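PDB 3ZLE: apical membrane antigen 1 from Toxoplasma gondii, which may play a role in host cell invasion, as part of the parasite surface protein family that acts at the moving junction. Local coordinates for residues A[16-19]-A[20-23]. Numbering follows the deposited sequence.
Sequences ADFM and KRFN
F18 and F22, four residues apart, bring their rings together: CE2 of F22 sits over one face of the F18 ring, 3.8 Å from F18 CE2, with the ring planes inclined at 58°. With CG anti to the backbone N and beside its carbonyl carbon (chi1 -169°), the F18 ring can present a face to F22. M19, whose flexible thioether suits a buried site, bends back so that its CE comes 4.3 Å from F22 CB, a looser apolar touch.

The backbone bonds change from an i to i+4 to an i to i+3 pattern. K20 N gives a nearly straight bond to A16 O (2.8 Å), whereas R21 N to F18 O (3.2 Å) and F22 N to M19 O (2.8 Å) span only three residues. A type I turn runs from K20 to N23, closed by N23 N to K20 O.

Among the charged residues, D17 and K20 run side by side, but OD1 of D17 and NZ of K20 stay 4.7 Å apart, too far for a salt bridge. The long, extended R21 carries its guanidinium past F18 to the carbonyls of C218 and Q215.

N23, a natural N-cap residue, caps helix 24-27 through a weak bond from Q26 N to its OD1. The F22 ring meets V223 of strand 222-223, F228 of strand 226-232 and, edge-to-face, F327 of strand 326-330, and F18 of helix 13-20 reaches V223 too.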
loop_
_atom_site.group_PDB
_atom_site.type_symbol
_atom_site.label_atom_id
_atom_site.label_comp_id
_atom_site.label_asym_id
_atom_site.label_seq_id
_atom_site.Cartn_x
_atom_site.Cartn_y
_atom_site.Cartn_z
ATOM N N ALA A 16 -5.748 15.502 14.614
ATOM C CA ALA A 16 -4.812 15.956 13.597
ATOM C C ALA A 16 -3.861 14.829 13.281
ATOM O O ALA A 16 -3.622 14.509 12.113
ATOM C CB ALA A 16 -4.069 17.226 14.084
ATOM N N ASP A 17 -3.537 14.053 14.295
ATOM C CA ASP A 17 -2.678 12.866 14.082
ATOM C C ASP A 17 -3.376 11.815 13.319
ATOM O O ASP A 17 -2.777 11.049 12.587
ATOM C CB ASP A 17 -2.212 12.290 15.434
ATOM C CG ASP A 17 -1.159 13.124 16.081
ATOM O OD1 ASP A 17 -0.761 14.160 15.477
ATOM O OD2 ASP A 17 -0.795 12.825 17.244
ATOM N N PHE A 18 -4.702 11.753 13.464
ATOM C CA PHE A 18 -5.422 10.773 12.718
ATOM C C PHE A 18 -5.538 11.183 11.256
ATOM O O PHE A 18 -5.264 10.398 10.347
ATOM C CB PHE A 18 -6.789 10.550 13.352
ATOM C CG PHE A 18 -7.520 9.362 12.804
ATOM C CD1 PHE A 18 -7.253 8.077 13.276
ATOM C CD2 PHE A 18 -8.492 9.526 11.822
ATOM C CE1 PHE A 18 -7.978 6.981 12.786
ATOM C CE2 PHE A 18 -9.242 8.459 11.367
ATOM C CZ PHE A 18 -9.006 7.180 11.885
ATOM N N MET A 19 -5.862 12.454 11.021
ATOM C CA MET A 19 -6.001 12.949 9.633
ATOM C C MET A 19 -4.654 12.896 8.896
ATOM O O MET A 19 -4.581 12.542 7.721
ATOM C CB MET A 19 -6.552 14.397 9.656
ATOM C CG MET A 19 -7.391 14.793 8.454
ATOM S SD MET A 19 -8.828 13.730 8.157
ATOM C CE MET A 19 -8.353 13.052 6.568
ATOM N N LYS A 20 -3.578 13.288 9.585
ATOM C CA LYS A 20 -2.226 13.314 8.953
ATOM C C LYS A 20 -1.923 11.992 8.276
ATOM O O LYS A 20 -1.169 11.941 7.290
ATOM C CB LYS A 20 -1.148 13.531 10.007
ATOM C CG LYS A 20 -0.964 14.941 10.483
ATOM C CD LYS A 20 0.186 14.984 11.498
ATOM C CE LYS A 20 -0.008 16.070 12.558
ATOM N NZ LYS A 20 -0.619 17.333 12.032
ATOM N N ARG A 21 -2.424 10.914 8.858
ATOM C CA ARG A 21 -2.067 9.578 8.393
ATOM C C ARG A 21 -2.456 9.453 6.931
ATOM O O ARG A 21 -1.968 8.558 6.224
ATOM C CB ARG A 21 -2.844 8.517 9.159
ATOM C CG ARG A 21 -2.556 8.316 10.607
ATOM C CD ARG A 21 -3.552 7.202 11.114
ATOM N NE ARG A 21 -3.340 6.769 12.498
ATOM C CZ ARG A 21 -2.559 5.723 12.858
ATOM N NH1 ARG A 21 -1.820 5.102 11.956
ATOM N NH2 ARG A 21 -2.479 5.345 14.140
ATOM N N PHE A 22 -3.473 10.205 6.525
ATOM C CA PHE A 22 -4.061 9.985 5.197
ATOM C C PHE A 22 -3.471 10.928 4.157
ATOM O O PHE A 22 -3.876 10.935 2.975
ATOM C CB PHE A 22 -5.627 10.024 5.283
ATOM C CG PHE A 22 -6.188 9.000 6.236
ATOM C CD1 PHE A 22 -6.325 7.691 5.839
ATOM C CD2 PHE A 22 -6.359 9.306 7.594
ATOM C CE1 PHE A 22 -6.697 6.695 6.726
ATOM C CE2 PHE A 22 -6.789 8.348 8.478
ATOM C CZ PHE A 22 -6.898 7.011 8.064
ATOM N N ASN A 23 -2.465 11.698 4.574
ATOM C CA ASN A 23 -1.709 12.510 3.617
ATOM C C ASN A 23 -0.596 11.706 3.000
ATOM O O ASN A 23 0.566 11.803 3.393
ATOM C CB ASN A 23 -1.138 13.720 4.282
ATOM C CG ASN A 23 -0.445 14.619 3.313
ATOM O OD1 ASN A 23 -0.244 14.270 2.143
ATOM N ND2 ASN A 23 -0.113 15.804 3.765
#